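Local structure of transcriptional activator TenA-1 (2QZC) at residues I103-Y115 / D204-Y214. The protein is a putative TenA-like thiaminase, probably cleaving thiamin or a related pyrimidine compound, and is built on the all-helical heme oxygenase-like fold. Numbering follows the deposited sequence. Where two conformers were deposited one is given.
Sequences IVKTGYNLINYAY and DASLRKDPTVY
Tyr108 and Tyr214 pair through two backbone hydrogen bonds, Tyr108 N to Tyr214 O at 2.9 Å and Tyr214 N to Tyr108 O at 3.0 Å; because Val213 and Tyr214 both face Tyr108, the pairing is a classic beta bulge. It fastens the C-terminal tail across the connection between helices 100-105 and 110-125, at the surface of this heme oxygenase-like helical bundle. Asn109 N-caps helix 110-125: its CG sits between the backbone N and the carbonyl carbon (chi1 64°), directing OD1 to Asn112 N at 2.8 Å, while ND2 lies 3.5 Å from Ala205 CB. The Tyr214 ring runs alongside Leu110, whose CD1 stands over one face, toward the rim, in a CH-pi contact 4.1 Å from the ring centroid and 22° off the normal. Across the Schellman motif that ends helix 186-208, with Lys209 at positive phi, Arg208 grips Asp210 side-on in a salt bridge, NE to OD1 and NH2 to OD2, the latter bond at 2.9 Å with an angle of 169°. Asp210 OD2 also accepts from a water, 2.7 Å away, that in turn accepts from Ile111 N. An alanine in place of Asp210 would remove both carboxylate oxygens, and would probably leave the Arg208 guanidinium without its mate and this water link to the first helical turn broken.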
loop_
_atom_site.group_PDB
_atom_site.type_symbol
_atom_site.label_atom_id
_atom_site.label_comp_id
_atom_site.label_asym_id
_atom_site.label_seq_id
_atom_site.Cartn_x
_atom_site.Cartn_y
_atom_site.Cartn_z
ATOM N N ILE A 103 14.657 12.829 -12.893
ATOM C CA ILE A 103 14.648 11.526 -12.200
ATOM C C ILE A 103 14.239 10.415 -13.155
ATOM O O ILE A 103 14.921 9.395 -13.246
ATOM C CB ILE A 103 13.785 11.575 -10.952
ATOM C CG1 ILE A 103 14.423 12.546 -9.932
ATOM C CG2 ILE A 103 13.672 10.170 -10.323
ATOM C CD1 ILE A 103 13.566 12.858 -8.781
ATOM N N VAL A 104 13.148 10.637 -13.908
ATOM C CA VAL A 104 12.641 9.644 -14.830
ATOM C C VAL A 104 13.566 9.349 -15.986
ATOM O O VAL A 104 13.778 8.175 -16.328
ATOM C CB VAL A 104 11.231 10.065 -15.366
ATOM C CG1 VAL A 104 10.800 9.180 -16.547
ATOM C CG2 VAL A 104 10.243 10.041 -14.236
ATOM N N LYS A 105 14.164 10.397 -16.553
ATOM C CA LYS A 105 14.999 10.266 -17.744
ATOM C C LYS A 105 16.424 9.800 -17.467
ATOM O O LYS A 105 17.046 9.215 -18.355
ATOM C CB LYS A 105 15.004 11.552 -18.577
ATOM C CG LYS A 105 13.623 11.866 -19.225
ATOM N N THR A 106 16.927 10.017 -16.249
ATOM C CA THR A 106 18.272 9.536 -15.873
ATOM C C THR A 106 18.169 8.019 -15.673
ATOM O O THR A 106 17.191 7.526 -15.140
ATOM C CB THR A 106 18.769 10.197 -14.592
ATOM O OG1 THR A 106 18.799 11.624 -14.804
ATOM C CG2 THR A 106 20.192 9.739 -14.238
ATOM N N GLY A 107 19.149 7.288 -16.173
ATOM C CA GLY A 107 19.148 5.844 -15.978
ATOM C C GLY A 107 19.607 5.473 -14.581
ATOM O O GLY A 107 20.024 6.312 -13.775
ATOM N N TYR A 108 19.491 4.202 -14.267
ATOM C CA TYR A 108 20.032 3.687 -13.031
ATOM C C TYR A 108 21.536 3.419 -13.204
ATOM O O TYR A 108 21.966 3.004 -14.275
ATOM C CB TYR A 108 19.450 2.318 -12.699
ATOM C CG TYR A 108 17.957 2.211 -12.429
ATOM C CD1 TYR A 108 17.086 1.949 -13.472
ATOM C CD2 TYR A 108 17.436 2.319 -11.157
ATOM C CE1 TYR A 108 15.733 1.773 -13.246
ATOM C CE2 TYR A 108 16.078 2.173 -10.911
ATOM C CZ TYR A 108 15.236 1.884 -11.959
ATOM O OH TYR A 108 13.881 1.698 -11.767
ATOM N N ASN A 109 22.326 3.632 -12.156
ATOM C CA ASN A 109 23.648 3.020 -12.150
ATOM C C ASN A 109 23.488 1.504 -11.824
ATOM O O ASN A 109 22.402 1.026 -11.444
ATOM C CB ASN A 109 24.649 3.742 -11.270
ATOM C CG ASN A 109 24.325 3.738 -9.787
ATOM O OD1 ASN A 109 23.787 2.772 -9.258
ATOM N ND2 ASN A 109 24.684 4.845 -9.098
ATOM N N LEU A 110 24.544 0.731 -12.038
ATOM C CA LEU A 110 24.442 -0.721 -11.891
ATOM C C LEU A 110 24.035 -1.107 -10.475
ATOM O O LEU A 110 23.173 -1.993 -10.302
ATOM C CB LEU A 110 25.787 -1.382 -12.232
ATOM C CG LEU A 110 25.880 -2.902 -12.023
ATOM C CD1 LEU A 110 24.804 -3.640 -12.771
ATOM C CD2 LEU A 110 27.275 -3.433 -12.418
ATOM N N ILE A 111 24.618 -0.478 -9.461
ATOM C CA ILE A 111 24.296 -0.846 -8.094
ATOM C C ILE A 111 22.832 -0.556 -7.751
ATOM O O ILE A 111 22.164 -1.393 -7.129
ATOM C CB ILE A 111 25.215 -0.130 -7.096
ATOM C CG1 ILE A 111 26.668 -0.498 -7.316
ATOM C CG2 ILE A 111 24.829 -0.505 -5.647
ATOM C CD1 ILE A 111 26.993 -1.989 -7.134
ATOM N N ASN A 112 22.324 0.598 -8.174
ATOM C CA ASN A 112 20.907 0.941 -7.931
ATOM C C ASN A 112 19.985 -0.038 -8.652
ATOM O O ASN A 112 18.956 -0.526 -8.137
ATOM C CB ASN A 112 20.681 2.371 -8.383
ATOM C CG ASN A 112 19.373 2.968 -7.921
ATOM O OD1 ASN A 112 18.659 2.381 -7.110
ATOM N ND2 ASN A 112 19.087 4.188 -8.446
ATOM N N TYR A 113 20.352 -0.347 -9.898
ATOM C CA TYR A 113 19.554 -1.313 -10.673
ATOM C C TYR A 113 19.462 -2.641 -9.933
ATOM O O TYR A 113 18.395 -3.222 -9.676
ATOM C CB TYR A 113 20.119 -1.503 -12.092
ATOM C CG TYR A 113 19.156 -2.337 -12.926
ATOM C CD1 TYR A 113 18.036 -1.766 -13.489
ATOM C CD2 TYR A 113 19.333 -3.675 -13.103
ATOM C CE1 TYR A 113 17.109 -2.512 -14.193
ATOM C CE2 TYR A 113 18.385 -4.452 -13.817
ATOM C CZ TYR A 113 17.297 -3.847 -14.372
ATOM O OH TYR A 113 16.336 -4.594 -15.015
ATOM N N ALA A 114 20.621 -3.157 -9.526
ATOM C CA ALA A 114 20.671 -4.422 -8.807
ATOM C C ALA A 114 19.904 -4.386 -7.485
ATOM O O ALA A 114 19.182 -5.339 -7.132
ATOM C CB ALA A 114 22.165 -4.796 -8.527
ATOM N N TYR A 115 20.074 -3.308 -6.745
ATOM C CA TYR A 115 19.471 -3.157 -5.423
ATOM C C TYR A 115 17.943 -3.136 -5.535
ATOM O O TYR A 115 17.214 -3.845 -4.787
ATOM C CB TYR A 115 20.013 -1.924 -4.742
ATOM C CG TYR A 115 19.735 -1.741 -3.254
ATOM C CD1 TYR A 115 19.095 -2.692 -2.450
ATOM C CD2 TYR A 115 20.265 -0.613 -2.619
ATOM C CE1 TYR A 115 18.902 -2.494 -1.082
ATOM C CE2 TYR A 115 20.101 -0.429 -1.241
ATOM C CZ TYR A 115 19.417 -1.374 -0.471
ATOM O OH TYR A 115 19.247 -1.156 0.882
ATOM N N ASP A 204 29.305 4.327 -2.672
ATOM C CA ASP A 204 30.517 4.171 -3.535
ATOM C C ASP A 204 30.227 4.726 -4.952
ATOM O O ASP A 204 30.998 5.487 -5.556
ATOM C CB ASP A 204 30.947 2.670 -3.766
ATOM C CG ASP A 204 31.494 1.890 -2.511
ATOM O OD1 ASP A 204 31.896 2.530 -1.537
ATOM O OD2 ASP A 204 31.496 0.587 -2.532
ATOM N N ALA A 205 29.112 4.276 -5.511
ATOM C CA ALA A 205 28.724 4.611 -6.878
ATOM C C ALA A 205 28.427 6.098 -7.045
ATOM O O ALA A 205 28.675 6.668 -8.128
ATOM C CB ALA A 205 27.525 3.761 -7.312
ATOM N N SER A 206 27.927 6.730 -5.977
ATOM C CA SER A 206 27.670 8.168 -5.989
ATOM C C SER A 206 29.003 8.928 -5.910
ATOM O O SER A 206 29.191 9.894 -6.655
ATOM C CB SER A 206 26.683 8.572 -4.900
ATOM O OG SER A 206 25.354 8.188 -5.249
ATOM N N LEU A 207 29.927 8.530 -5.028
ATOM C CA LEU A 207 31.250 9.206 -4.983
ATOM C C LEU A 207 31.967 9.170 -6.341
ATOM O O LEU A 207 32.632 10.127 -6.725
ATOM C CB LEU A 207 32.125 8.610 -3.869
ATOM C CG LEU A 207 31.700 8.863 -2.436
ATOM C CD1 LEU A 207 32.616 8.103 -1.441
ATOM C CD2 LEU A 207 31.689 10.362 -2.108
ATOM N N ARG A 208 31.805 8.077 -7.087
ATOM C CA ARG A 208 32.426 7.903 -8.393
ATOM C C ARG A 208 31.604 8.491 -9.532
ATOM O O ARG A 208 32.112 8.590 -10.664
ATOM C CB ARG A 208 32.598 6.410 -8.695
ATOM C CG ARG A 208 33.569 5.655 -7.799
ATOM C CD ARG A 208 33.853 4.283 -8.363
ATOM N NE ARG A 208 32.652 3.442 -8.405
ATOM C CZ ARG A 208 32.338 2.462 -7.566
ATOM N NH1 ARG A 208 33.120 2.093 -6.581
ATOM N NH2 ARG A 208 31.192 1.805 -7.721
ATOM N N LYS A 209 30.332 8.838 -9.288
ATOM C CA LYS A 209 29.384 9.199 -10.331
ATOM C C LYS A 209 29.402 8.138 -11.437
ATOM O O LYS A 209 29.641 8.432 -12.611
ATOM C CB LYS A 209 29.582 10.627 -10.857
ATOM C CG LYS A 209 29.335 11.669 -9.776
ATOM C CD LYS A 209 29.142 13.102 -10.311
ATOM C CE LYS A 209 30.270 13.565 -11.158
ATOM N NZ LYS A 209 29.875 14.907 -11.750
ATOM N N ASP A 210 29.103 6.891 -11.055
ATOM C CA ASP A 210 29.096 5.764 -11.997
ATOM C C ASP A 210 28.143 5.963 -13.173
ATOM O O ASP A 210 27.148 6.659 -13.056
ATOM C CB ASP A 210 28.696 4.457 -11.325
ATOM C CG ASP A 210 29.764 3.837 -10.462
ATOM O OD1 ASP A 210 30.971 4.233 -10.547
ATOM O OD2 ASP A 210 29.391 2.871 -9.744
ATOM N N PRO A 211 28.423 5.312 -14.326
ATOM C CA PRO A 211 27.526 5.417 -15.482
ATOM C C PRO A 211 26.068 5.070 -15.178
ATOM O O PRO A 211 25.793 4.028 -14.587
ATOM C CB PRO A 211 28.083 4.388 -16.460
ATOM C CG PRO A 211 29.551 4.339 -16.133
ATOM C CD PRO A 211 29.630 4.513 -14.642
ATOM N N THR A 212 25.169 5.925 -15.625
ATOM C CA THR A 212 23.731 5.775 -15.390
ATOM C C THR A 212 23.032 5.252 -16.644
ATOM O O THR A 212 22.155 5.894 -17.196
ATOM C CB THR A 212 23.160 7.096 -14.888
ATOM O OG1 THR A 212 23.491 8.145 -15.828
ATOM C CG2 THR A 212 23.713 7.494 -13.497
ATOM N N VAL A 213 23.433 4.063 -17.036
ATOM C CA VAL A 213 23.018 3.467 -18.325
ATOM C C VAL A 213 21.986 2.348 -18.237
ATOM O O VAL A 213 21.515 1.900 -19.276
ATOM C CB VAL A 213 24.254 3.004 -19.128
ATOM C CG1 VAL A 213 25.174 4.199 -19.447
ATOM C CG2 VAL A 213 25.054 1.921 -18.415
ATOM N N TYR A 214 21.632 1.908 -17.023
ATOM C CA TYR A 214 20.699 0.816 -16.832
ATOM C C TYR A 214 19.269 1.290 -16.703
ATOM O O TYR A 214 18.960 2.458 -16.519
ATOM C CB TYR A 214 21.123 -0.027 -15.611
ATOM C CG TYR A 214 22.408 -0.743 -15.813
ATOM C CD1 TYR A 214 23.618 -0.132 -15.571
ATOM C CD2 TYR A 214 22.386 -2.063 -16.317
ATOM C CE1 TYR A 214 24.839 -0.838 -15.841
ATOM C CE2 TYR A 214 23.543 -2.750 -16.555
ATOM C CZ TYR A 214 24.744 -2.141 -16.321
ATOM O OH TYR A 214 25.857 -2.927 -16.597
ATOM O OXT TYR A 214 18.366 0.448 -16.818
HETATM O O HOH W 1 21.352 8.847 -17.636
HETATM O O HOH W 2 24.394 5.513 -6.183
HETATM O O HOH W 3 26.959 1.927 -13.259
HETATM O O HOH W 4 27.165 1.403 -10.297
#